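Local coordinates for protein hemolysin BL lytic component L1 (PDB 7NMQ) that is a lytic component of the Bacillus cereus hemolysin BL enterotoxin and probably helps to form membrane pores as an alpha-helical toxin, at residues G223-P228 with N264-L269; K29-Q34 with K287-Y292; P35-S40 with V280-N285; G161-L166 with A171-L176. All blocks are in the same frame, centred on the assembly; numbering follows the deposited sequence. Where two conformers were deposited one is given.

Contact 1: G223-P228 with N264-L269; sequences GGTATP and NKIGEL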
loop_
_atom_site.group_PDB
_atom_site.type_symbol
_atom_site.label_atom_id
_atom_site.label_comp_id
_atom_site.label_asym_id
_atom_site.label_seq_id
_atom_site.Cartn_x
_atom_site.Cartn_y
_atom_site.Cartn_z
ATOM N N GLY A 223 6.143 13.692 -23.488
ATOM C CA GLY A 223 5.872 12.809 -24.639
ATOM C C GLY A 223 4.799 11.748 -24.371
ATOM O O GLY A 223 4.914 10.629 -24.892
ATOM N N GLY A 224 3.745 12.079 -23.627
ATOM C CA GLY A 224 2.636 11.149 -23.329
ATOM C C GLY A 224 2.989 10.121 -22.284
ATOM O O GLY A 224 2.112 9.286 -21.938
ATOM N N THR A 225 4.130 10.256 -21.598
ATOM C CA THR A 225 4.505 9.331 -20.499
ATOM C C THR A 225 4.448 10.086 -19.176
ATOM O O THR A 225 5.105 11.106 -19.012
ATOM C CB THR A 225 5.895 8.748 -20.713
ATOM O OG1 THR A 225 5.962 7.991 -21.916
ATOM C CG2 THR A 225 6.283 7.823 -19.591
ATOM N N ALA A 226 3.673 9.583 -18.218
ATOM C CA ALA A 226 3.610 10.128 -16.845
ATOM C C ALA A 226 4.582 9.361 -15.957
ATOM O O ALA A 226 4.585 8.108 -15.943
ATOM C CB ALA A 226 2.198 10.062 -16.334
ATOM N N THR A 227 5.346 10.103 -15.172
ATOM C CA THR A 227 6.438 9.536 -14.332
ATOM C C THR A 227 6.438 10.304 -13.017
ATOM O O THR A 227 6.480 11.537 -13.049
ATOM C CB THR A 227 7.775 9.717 -15.085
ATOM O OG1 THR A 227 7.704 9.017 -16.329
ATOM C CG2 THR A 227 8.991 9.209 -14.360
ATOM N N PRO A 228 6.376 9.628 -11.847
ATOM C CA PRO A 228 6.510 10.327 -10.582
ATOM C C PRO A 228 7.955 10.675 -10.243
ATOM O O PRO A 228 8.874 10.017 -10.674
ATOM C CB PRO A 228 6.008 9.384 -9.507
ATOM C CG PRO A 228 5.873 8.085 -10.176
ATOM C CD PRO A 228 6.100 8.204 -11.662
ATOM N N ASN A 264 14.033 11.196 -14.260
ATOM C CA ASN A 264 14.636 12.209 -15.153
ATOM C C ASN A 264 15.032 11.550 -16.471
ATOM O O ASN A 264 14.707 12.089 -17.541
ATOM C CB ASN A 264 15.824 12.858 -14.452
ATOM C CG ASN A 264 16.367 14.001 -15.242
ATOM O OD1 ASN A 264 17.079 13.796 -16.225
ATOM N ND2 ASN A 264 16.008 15.185 -14.793
ATOM N N LYS A 265 15.649 10.387 -16.396
ATOM C CA LYS A 265 16.107 9.678 -17.605
ATOM C C LYS A 265 14.921 9.314 -18.493
ATOM O O LYS A 265 15.019 9.413 -19.746
ATOM C CB LYS A 265 16.953 8.459 -17.248
ATOM C CG LYS A 265 17.418 7.611 -18.436
ATOM C CD LYS A 265 18.410 8.249 -19.343
ATOM C CE LYS A 265 18.895 7.273 -20.393
ATOM N NZ LYS A 265 19.643 7.970 -21.454
ATOM N N ILE A 266 13.830 8.842 -17.908
ATOM C CA ILE A 266 12.663 8.430 -18.713
ATOM C C ILE A 266 12.136 9.679 -19.413
ATOM O O ILE A 266 11.786 9.617 -20.610
ATOM C CB ILE A 266 11.598 7.759 -17.827
ATOM C CG1 ILE A 266 12.133 6.408 -17.328
ATOM C CG2 ILE A 266 10.272 7.684 -18.554
ATOM C CD1 ILE A 266 11.219 5.654 -16.379
ATOM N N GLY A 267 12.052 10.802 -18.710
ATOM C CA GLY A 267 11.607 12.048 -19.352
ATOM C C GLY A 267 12.532 12.445 -20.480
ATOM O O GLY A 267 12.027 12.918 -21.533
ATOM N N GLU A 268 13.833 12.281 -20.309
ATOM C CA GLU A 268 14.837 12.628 -21.337
ATOM C C GLU A 268 14.630 11.754 -22.576
ATOM O O GLU A 268 14.665 12.255 -23.706
ATOM C CB GLU A 268 16.254 12.439 -20.813
ATOM C CG GLU A 268 16.723 13.479 -19.819
ATOM C CD GLU A 268 18.207 13.380 -19.482
ATOM O OE1 GLU A 268 18.826 12.290 -19.747
ATOM O OE2 GLU A 268 18.760 14.381 -18.966
ATOM N N LEU A 269 14.396 10.458 -22.397
ATOM C CA LEU A 269 14.156 9.553 -23.543
ATOM C C LEU A 269 12.927 10.046 -24.316
ATOM O O LEU A 269 12.894 9.972 -25.587
ATOM C CB LEU A 269 13.944 8.122 -23.067
ATOM C CG LEU A 269 15.209 7.453 -22.561
ATOM C CD1 LEU A 269 14.872 6.127 -21.929
ATOM C CD2 LEU A 269 16.211 7.253 -23.705
#
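Thr225 and Thr227, on the strand that follows a tight beta turn, face Ile266 in the last turns of helix 247-272, and the two backbones come closest at Thr227 and Gly267, whose CA atoms lie 7.6 Å apart. Gly223 and Gly224 make the turn, both with positive phi (47° and 76°), as in the two-residue type I' turn of a beta hairpin. Beyond it, Thr225 and Thr227 aim their CB atoms at the helix, while Ala226 between them aims the other way. Across the gap a single methyl does the touching. CG2 of Ile266 lies anti to its own backbone N and comes to 3.6 Å from Thr227 OG1. The same methyl approaches Thr225 CG2 at 4.1 Å, a looser contact in which the two side chains cross at about a right angle. The contact is therefore small and made by branch ends: one isoleucine methyl meets a hydroxyl oxygen and a threonine methyl. All three residues are buried. The hairpin's turn and most of its second strand fall between the two predicted transmembrane segments, while its first strand lies within the earlier prediction, which is consistent with the beta-tongue of ClyA-like toxins. That first strand, 217-222, pairs with this one through backbone bonds between Thr227 and Val220. Helix 275-325 and the residue that follows helix 10-33 hold the strand as well, at Ala226. Helix 247-272 lies along the threonine side, and Arg184 of helix 173-200 touches Ile266.

Contact 2: K29-Q34 with K287-Y292; sequences KTMIKQ and KETLAY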
loop_
_atom_site.group_PDB
_atom_site.type_symbol
_atom_site.label_atom_id
_atom_site.label_comp_id
_atom_site.label_asym_id
_atom_site.label_seq_id
_atom_site.Cartn_x
_atom_site.Cartn_y
_atom_site.Cartn_z
ATOM N N LYS A 29 -2.223 7.461 -9.314
ATOM C CA LYS A 29 -2.171 8.870 -9.739
ATOM C C LYS A 29 -1.415 8.960 -11.071
ATOM O O LYS A 29 -1.730 9.818 -11.924
ATOM C CB LYS A 29 -1.540 9.703 -8.637
ATOM C CG LYS A 29 -2.474 9.930 -7.470
ATOM C CD LYS A 29 -1.771 10.396 -6.224
ATOM C CE LYS A 29 -2.705 10.547 -5.042
ATOM N NZ LYS A 29 -3.486 11.806 -5.135
ATOM N N THR A 30 -0.408 8.146 -11.250
ATOM C CA THR A 30 0.402 8.145 -12.468
ATOM C C THR A 30 -0.488 7.694 -13.637
ATOM O O THR A 30 -0.506 8.341 -14.717
ATOM C CB THR A 30 1.664 7.303 -12.338
ATOM O OG1 THR A 30 2.400 7.754 -11.204
ATOM C CG2 THR A 30 2.499 7.450 -13.584
ATOM N N MET A 31 -1.246 6.616 -13.433
ATOM C CA MET A 31 -2.136 6.084 -14.484
ATOM C C MET A 31 -3.137 7.161 -14.901
ATOM O O MET A 31 -3.354 7.320 -16.094
ATOM C CB MET A 31 -2.891 4.844 -14.007
ATOM C CG MET A 31 -2.021 3.618 -13.919
ATOM S SD MET A 31 -0.838 3.415 -15.252
ATOM C CE MET A 31 -1.968 3.035 -16.585
ATOM N N ILE A 32 -3.751 7.837 -13.936
ATOM C CA ILE A 32 -4.808 8.863 -14.193
ATOM C C ILE A 32 -4.218 9.980 -15.057
ATOM O O ILE A 32 -4.952 10.560 -15.890
ATOM C CB ILE A 32 -5.418 9.343 -12.854
ATOM C CG1 ILE A 32 -6.279 8.219 -12.275
ATOM C CG2 ILE A 32 -6.195 10.654 -13.031
ATOM C CD1 ILE A 32 -6.658 8.409 -10.855
ATOM N N LYS A 33 -2.960 10.309 -14.898
ATOM C CA LYS A 33 -2.348 11.458 -15.609
ATOM C C LYS A 33 -1.805 11.038 -16.972
ATOM O O LYS A 33 -1.554 11.908 -17.766
ATOM C CB LYS A 33 -1.273 12.096 -14.720
ATOM C CG LYS A 33 -1.809 13.164 -13.762
ATOM C CD LYS A 33 -0.763 14.050 -13.151
ATOM C CE LYS A 33 -0.480 15.342 -13.888
ATOM N NZ LYS A 33 0.701 16.027 -13.307
ATOM N N GLN A 34 -1.651 9.762 -17.258
ATOM C CA GLN A 34 -1.095 9.343 -18.547
ATOM C C GLN A 34 -2.203 9.411 -19.591
ATOM O O GLN A 34 -3.242 8.770 -19.450
ATOM C CB GLN A 34 -0.531 7.942 -18.448
ATOM C CG GLN A 34 0.091 7.557 -19.763
ATOM C CD GLN A 34 1.369 6.789 -19.665
ATOM O OE1 GLN A 34 2.238 7.027 -18.840
ATOM N NE2 GLN A 34 1.450 5.781 -20.492
ATOM N N LYS A 287 2.550 -0.527 -19.282
ATOM C CA LYS A 287 2.507 -1.993 -19.145
ATOM C C LYS A 287 3.128 -2.358 -17.797
ATOM O O LYS A 287 2.576 -3.214 -17.079
ATOM C CB LYS A 287 3.281 -2.596 -20.309
ATOM C CG LYS A 287 3.309 -4.102 -20.311
ATOM C CD LYS A 287 3.927 -4.644 -21.578
ATOM C CE LYS A 287 5.363 -4.267 -21.786
ATOM N NZ LYS A 287 6.328 -4.863 -20.851
ATOM N N GLU A 288 4.257 -1.768 -17.495
ATOM C CA GLU A 288 4.980 -2.118 -16.272
ATOM C C GLU A 288 4.117 -1.739 -15.061
ATOM O O GLU A 288 3.965 -2.546 -14.125
ATOM C CB GLU A 288 6.350 -1.474 -16.245
ATOM C CG GLU A 288 7.277 -1.993 -17.336
ATOM C CD GLU A 288 7.392 -3.529 -17.274
ATOM O OE1 GLU A 288 7.759 -4.081 -16.206
ATOM O OE2 GLU A 288 6.980 -4.188 -18.253
ATOM N N THR A 289 3.581 -0.538 -15.061
ATOM C CA THR A 289 2.777 -0.056 -13.932
ATOM C C THR A 289 1.554 -0.946 -13.763
ATOM O O THR A 289 1.151 -1.227 -12.627
ATOM C CB THR A 289 2.414 1.409 -14.090
ATOM O OG1 THR A 289 3.625 2.159 -14.114
ATOM C CG2 THR A 289 1.504 1.849 -12.965
ATOM N N LEU A 290 0.890 -1.349 -14.841
ATOM C CA LEU A 290 -0.352 -2.146 -14.654
ATOM C C LEU A 290 -0.014 -3.469 -13.966
ATOM O O LEU A 290 -0.891 -3.928 -13.225
ATOM C CB LEU A 290 -1.003 -2.429 -15.993
ATOM C CG LEU A 290 -1.633 -1.225 -16.691
ATOM C CD1 LEU A 290 -2.298 -1.649 -17.989
ATOM C CD2 LEU A 290 -2.586 -0.464 -15.829
ATOM N N ALA A 291 1.121 -4.090 -14.243
ATOM C CA ALA A 291 1.548 -5.335 -13.574
ATOM C C ALA A 291 1.907 -5.025 -12.114
ATOM O O ALA A 291 1.436 -5.752 -11.241
ATOM C CB ALA A 291 2.705 -5.989 -14.274
ATOM N N TYR A 292 2.641 -3.941 -11.859
ATOM C CA TYR A 292 3.011 -3.558 -10.479
ATOM C C TYR A 292 1.736 -3.317 -9.653
ATOM O O TYR A 292 1.717 -3.631 -8.431
ATOM C CB TYR A 292 3.928 -2.343 -10.499
ATOM C CG TYR A 292 5.265 -2.570 -11.149
ATOM C CD1 TYR A 292 5.869 -3.823 -11.197
ATOM C CD2 TYR A 292 6.003 -1.500 -11.583
ATOM C CE1 TYR A 292 7.111 -4.012 -11.791
ATOM C CE2 TYR A 292 7.244 -1.676 -12.182
ATOM C CZ TYR A 292 7.824 -2.929 -12.268
ATOM O OH TYR A 292 9.055 -3.033 -12.906
#
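No flat group stands between Met31 and its partners Thr289 and Leu290; the ring of Tyr292, on the helix of Thr289 and Leu290, lies away from Met31, with Glu288 O 3.2 Å above one face and offset toward the rim, and with Lys188 as a cation-pi partner. Across the helix pair, Met31 does the reaching. Its chain bends at both chi2 (-40°) and chi3 (-70°), which turns the sulfur over the methyl of Thr289 and its end toward Leu290. SD lies 3.6 Å from Thr289 CG2, the two side chains sliding past each other in opposite directions, and Met31 CE meets Leu290 CD2 at 3.6 Å, about at right angles. Met31 was modelled in two conformers, so these distances describe one of them. Thr289 turns its hydroxyl to Arg184 NH2, which leaves the CG2 methyl to meet the sulfur. Lys287 NZ bridges to Glu288 OE2 at 2.8 Å and also to Glu181. Here helix 10-33, near its end, packs on helix 275-325. Helix 107-154 reaches Leu290 through Phe149, helix 45-103 lies against Ile32, helix 173-200 borders Glu288 and Tyr292, and strand 225-230 touches Thr30.

Contact 3: P35-S40 with V280-N285; sequences PNVNLS and VLSLTN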
loop_
_atom_site.group_PDB
_atom_site.type_symbol
_atom_site.label_atom_id
_atom_site.label_comp_id
_atom_site.label_asym_id
_atom_site.label_seq_id
_atom_site.Cartn_x
_atom_site.Cartn_y
_atom_site.Cartn_z
ATOM N N PRO A 35 -2.044 10.200 -20.668
ATOM C CA PRO A 35 -3.112 10.290 -21.661
ATOM C C PRO A 35 -3.172 9.075 -22.581
ATOM O O PRO A 35 -2.245 8.270 -22.593
ATOM C CB PRO A 35 -2.741 11.525 -22.461
ATOM C CG PRO A 35 -1.262 11.544 -22.389
ATOM C CD PRO A 35 -0.926 11.107 -20.970
ATOM N N ASN A 36 -4.298 8.963 -23.283
ATOM C CA ASN A 36 -4.433 7.973 -24.380
ATOM C C ASN A 36 -3.234 8.106 -25.310
ATOM O O ASN A 36 -2.828 9.247 -25.669
ATOM C CB ASN A 36 -5.766 8.084 -25.105
ATOM C CG ASN A 36 -6.944 7.475 -24.379
ATOM O OD1 ASN A 36 -6.838 7.084 -23.220
ATOM N ND2 ASN A 36 -8.074 7.391 -25.068
ATOM N N VAL A 37 -2.690 6.994 -25.740
ATOM C CA VAL A 37 -1.457 7.043 -26.572
ATOM C C VAL A 37 -1.778 7.732 -27.891
ATOM O O VAL A 37 -2.767 7.416 -28.557
ATOM C CB VAL A 37 -0.865 5.647 -26.782
ATOM C CG1 VAL A 37 -1.756 4.707 -27.578
ATOM C CG2 VAL A 37 0.492 5.705 -27.445
ATOM N N ASN A 38 -0.885 8.623 -28.285
ATOM C CA ASN A 38 -1.004 9.346 -29.559
ATOM C C ASN A 38 -0.206 8.620 -30.644
ATOM O O ASN A 38 1.014 8.716 -30.685
ATOM C CB ASN A 38 -0.550 10.798 -29.391
ATOM C CG ASN A 38 -0.702 11.607 -30.675
ATOM O OD1 ASN A 38 -1.129 11.119 -31.723
ATOM N ND2 ASN A 38 -0.331 12.858 -30.578
ATOM N N LEU A 39 -0.920 7.940 -31.525
ATOM C CA LEU A 39 -0.332 7.401 -32.782
ATOM C C LEU A 39 -1.096 7.932 -33.986
ATOM O O LEU A 39 -1.177 7.241 -35.020
ATOM C CB LEU A 39 -0.335 5.880 -32.720
ATOM C CG LEU A 39 0.800 5.345 -31.855
ATOM C CD1 LEU A 39 0.565 3.891 -31.534
ATOM C CD2 LEU A 39 2.165 5.551 -32.518
ATOM N N SER A 40 -1.649 9.124 -33.878
ATOM C CA SER A 40 -2.404 9.725 -34.996
ATOM C C SER A 40 -1.431 10.062 -36.136
ATOM O O SER A 40 -0.306 10.491 -35.867
ATOM C CB SER A 40 -3.164 10.916 -34.545
ATOM O OG SER A 40 -2.269 11.955 -34.207
ATOM N N VAL A 280 6.062 3.946 -27.942
ATOM C CA VAL A 280 6.730 2.756 -27.349
ATOM C C VAL A 280 7.026 3.045 -25.879
ATOM O O VAL A 280 6.803 2.183 -25.009
ATOM C CB VAL A 280 8.001 2.409 -28.117
ATOM C CG1 VAL A 280 8.803 1.350 -27.383
ATOM C CG2 VAL A 280 7.628 1.995 -29.516
ATOM N N LEU A 281 7.547 4.221 -25.603
ATOM C CA LEU A 281 7.898 4.590 -24.226
ATOM C C LEU A 281 6.647 4.579 -23.372
ATOM O O LEU A 281 6.660 4.028 -22.235
ATOM C CB LEU A 281 8.565 5.959 -24.224
ATOM C CG LEU A 281 10.003 5.932 -24.694
ATOM C CD1 LEU A 281 10.516 7.307 -24.992
ATOM C CD2 LEU A 281 10.918 5.244 -23.744
ATOM N N SER A 282 5.609 5.265 -23.804
ATOM C CA SER A 282 4.439 5.451 -22.926
ATOM C C SER A 282 3.741 4.104 -22.730
ATOM O O SER A 282 3.305 3.839 -21.603
ATOM C CB SER A 282 3.525 6.526 -23.441
ATOM O OG SER A 282 2.938 6.163 -24.656
ATOM N N LEU A 283 3.588 3.325 -23.782
ATOM C CA LEU A 283 2.906 2.037 -23.643
ATOM C C LEU A 283 3.725 1.096 -22.779
ATOM O O LEU A 283 3.102 0.327 -21.989
ATOM C CB LEU A 283 2.662 1.421 -25.012
ATOM C CG LEU A 283 1.697 2.241 -25.861
ATOM C CD1 LEU A 283 1.647 1.604 -27.217
ATOM C CD2 LEU A 283 0.299 2.337 -25.247
ATOM N N THR A 284 5.029 1.102 -22.916
ATOM C CA THR A 284 5.873 0.174 -22.130
ATOM C C THR A 284 5.817 0.576 -20.654
ATOM O O THR A 284 5.704 -0.252 -19.762
ATOM C CB THR A 284 7.301 0.121 -22.661
ATOM O OG1 THR A 284 7.256 -0.249 -24.041
ATOM C CG2 THR A 284 8.125 -0.892 -21.905
ATOM N N ASN A 285 5.893 1.864 -20.394
ATOM C CA ASN A 285 5.773 2.431 -19.034
ATOM C C ASN A 285 4.447 1.975 -18.420
ATOM O O ASN A 285 4.459 1.502 -17.273
ATOM C CB ASN A 285 5.878 3.955 -19.104
ATOM C CG ASN A 285 5.804 4.625 -17.758
ATOM O OD1 ASN A 285 6.698 4.423 -16.961
ATOM N ND2 ASN A 285 4.816 5.493 -17.573
#
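Val37 and Leu283 meet at about a right angle, the valine fork standing across the end of the leucine chain. Leu283 CD2 settles against the root of that fork, 3.8 Å from Val37 CB and 3.9 Å from Val37 CG1. The other valine methyl, CG2, anti to the backbone N, comes to 3.7 Å from Ser282 OG and also touches Leu283 CG at 4.0 Å; chi1 of 65° places CG1 between the backbone N and the carbonyl carbon, where it meets CD2. Val37 thus covers two successive helical residues, one apolar and one a serine whose hydroxyl has weak hydrogen bonds to carbonyls of the preceding turn. Asn38 shapes the loop beyond: its OD1 accepts the backbone N-H of Ser40 at 3.0 Å, an Asx turn with a fairly straight bond (161°). In the helix, Val280 O is gripped twice by Thr284, whose N and OG1 reach it from opposite faces of its plane, OG1 at 2.7 Å. Helix 45-103 flanks the loop, Leu52 touching Val37, Ile55 touching Leu283, and His56 and Gln59 binding the Val37 backbone; helix 161-169 packs Leu162 on Leu39 and Leu283, and strand 225-230 lies against Ser282.

Contact 4: G161-L166 with A171-L176; sequences GLTAIL and ATIPQL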
loop_
_atom_site.group_PDB
_atom_site.type_symbol
_atom_site.label_atom_id
_atom_site.label_comp_id
_atom_site.label_asym_id
_atom_site.label_seq_id
_atom_site.Cartn_x
_atom_site.Cartn_y
_atom_site.Cartn_z
ATOM N N GLY A 161 1.675 -7.691 -31.083
ATOM C CA GLY A 161 0.968 -6.488 -30.667
ATOM C C GLY A 161 1.416 -5.258 -31.430
ATOM O O GLY A 161 2.104 -5.354 -32.476
ATOM N N LEU A 162 1.054 -4.112 -30.900
ATOM C CA LEU A 162 1.315 -2.842 -31.580
ATOM C C LEU A 162 2.809 -2.572 -31.574
ATOM O O LEU A 162 3.323 -1.992 -32.554
ATOM C CB LEU A 162 0.523 -1.749 -30.892
ATOM C CG LEU A 162 0.671 -0.388 -31.513
ATOM C CD1 LEU A 162 0.186 -0.404 -32.950
ATOM C CD2 LEU A 162 -0.061 0.613 -30.664
ATOM N N THR A 163 3.549 -2.986 -30.551
ATOM C CA THR A 163 4.989 -2.718 -30.542
ATOM C C THR A 163 5.633 -3.405 -31.736
ATOM O O THR A 163 6.562 -2.837 -32.331
ATOM C CB THR A 163 5.662 -3.129 -29.233
ATOM O OG1 THR A 163 4.986 -2.475 -28.162
ATOM C CG2 THR A 163 7.122 -2.762 -29.249
ATOM N N ALA A 164 5.226 -4.616 -32.105
ATOM C CA ALA A 164 5.877 -5.299 -33.239
ATOM C C ALA A 164 5.582 -4.546 -34.545
ATOM O O ALA A 164 6.430 -4.527 -35.436
ATOM C CB ALA A 164 5.371 -6.712 -33.322
ATOM N N ILE A 165 4.422 -3.919 -34.660
ATOM C CA ILE A 165 4.129 -3.114 -35.867
ATOM C C ILE A 165 5.081 -1.921 -35.874
ATOM O O ILE A 165 5.731 -1.638 -36.898
ATOM C CB ILE A 165 2.662 -2.688 -35.921
ATOM C CG1 ILE A 165 1.784 -3.916 -36.084
ATOM C CG2 ILE A 165 2.411 -1.660 -37.004
ATOM C CD1 ILE A 165 0.345 -3.634 -35.915
ATOM N N LEU A 166 5.222 -1.235 -34.765
ATOM C CA LEU A 166 6.123 -0.091 -34.723
ATOM C C LEU A 166 7.575 -0.539 -34.942
ATOM O O LEU A 166 8.328 0.163 -35.663
ATOM C CB LEU A 166 5.935 0.641 -33.404
ATOM C CG LEU A 166 4.561 1.240 -33.168
ATOM C CD1 LEU A 166 4.483 1.836 -31.773
ATOM C CD2 LEU A 166 4.223 2.286 -34.216
ATOM N N ALA A 171 13.858 0.034 -36.453
ATOM C CA ALA A 171 14.671 -1.078 -35.916
ATOM C C ALA A 171 15.188 -0.771 -34.519
ATOM O O ALA A 171 15.597 -1.716 -33.861
ATOM C CB ALA A 171 15.801 -1.364 -36.888
ATOM N N THR A 172 15.161 0.485 -34.077
ATOM C CA THR A 172 15.682 0.862 -32.749
ATOM C C THR A 172 14.636 0.556 -31.660
ATOM O O THR A 172 14.989 0.670 -30.494
ATOM C CB THR A 172 16.085 2.334 -32.719
ATOM O OG1 THR A 172 14.972 3.112 -33.159
ATOM C CG2 THR A 172 17.303 2.606 -33.573
ATOM N N ILE A 173 13.387 0.284 -32.000
ATOM C CA ILE A 173 12.281 0.137 -31.010
ATOM C C ILE A 173 12.547 -0.989 -30.017
ATOM O O ILE A 173 12.323 -0.771 -28.822
ATOM C CB ILE A 173 10.925 0.067 -31.707
ATOM C CG1 ILE A 173 10.572 1.498 -32.117
ATOM C CG2 ILE A 173 9.857 -0.572 -30.829
ATOM C CD1 ILE A 173 9.306 1.655 -32.849
ATOM N N PRO A 174 12.968 -2.193 -30.401
ATOM C CA PRO A 174 13.153 -3.233 -29.375
ATOM C C PRO A 174 14.160 -2.815 -28.300
ATOM O O PRO A 174 13.913 -3.111 -27.106
ATOM C CB PRO A 174 13.567 -4.430 -30.229
ATOM C CG PRO A 174 12.874 -4.178 -31.556
ATOM C CD PRO A 174 13.059 -2.701 -31.784
ATOM N N GLN A 175 15.231 -2.125 -28.649
ATOM C CA GLN A 175 16.271 -1.731 -27.666
ATOM C C GLN A 175 15.653 -0.670 -26.745
ATOM O O GLN A 175 15.894 -0.689 -25.527
ATOM C CB GLN A 175 17.545 -1.264 -28.374
ATOM C CG GLN A 175 18.666 -0.826 -27.452
ATOM C CD GLN A 175 20.016 -0.741 -28.134
ATOM O OE1 GLN A 175 20.146 -0.682 -29.363
ATOM N NE2 GLN A 175 21.058 -0.730 -27.320
ATOM N N LEU A 176 14.808 0.192 -27.303
ATOM C CA LEU A 176 14.158 1.247 -26.499
ATOM C C LEU A 176 13.205 0.599 -25.490
ATOM O O LEU A 176 13.215 0.979 -24.284
ATOM C CB LEU A 176 13.414 2.211 -27.416
ATOM C CG LEU A 176 12.797 3.398 -26.699
ATOM C CD1 LEU A 176 13.852 4.185 -25.919
ATOM C CD2 LEU A 176 12.056 4.303 -27.677
#
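Leu166, whose backbone N binds Leu162 O at 3.0 Å in a sound helical bond, has its carbonyl O and CB touched by Ile173 across the short link between two helices. The carbonyl group is met by carbon: the end methyl of Ile173, CD1, lies 3.3 Å from Leu166 O and 3.6 Å from Leu166 CB, so it presses on both backbone and side chain at that point. With chi2 near 178° the isoleucine chain runs out straight from CB, which carries CD1 this far over. Its other branch works separately. CG2 of Ile173 lies beside the carbonyl carbon and comes to 3.8 Å from Thr163 CG2, where the two side chains cross obliquely. One isoleucine thus touches residues three apart on the first helix, which lie on the same side of it. Thr163 gives only its methyl to this contact; its hydroxyl bonds to the backbone O of Val153, tying the short helix back to the long helix before it. On the second helix, Leu176 N binds Thr172 O at 3.2 Å. All three touching residues are buried, and the contact closes the turn between helix 161-169 and helix 173-200. Helix 275-325 packs on it through Asn277 and Val280, both against Ile173, and through Leu281 against Leu176; Leu44, ahead of helix 45-103, meets Leu162 and Leu166, and within that helix Leu51 and Ile55 lie on Ile165 and Leu162.

Contacts 1, 2 and 3 meet at Gln34, at the end of the 29-34 segment. Its OE1 lies 3.0 Å from Ala226 N of contact 1, a probable hydrogen bond, and its NE2 lies 2.9 Å from Ser282 O of contact 3. Asn285 ND2 reaches Ala226 O at 3.1 Å, a probable hydrogen bond in the conformer taken. Contacts 2 and 3 share helix 275-325, their centres about 12 Å apart. Contact 4 joins the group through contact 3, where Leu39 CD1 lies 3.4 Å from Leu162 CD2; its centre is about 18 Å from that of contact 1. A bound diethylene glycol, probably from the crystallisation liquor, lies beside contact 2, about 4 Å from the Leu290 side chain.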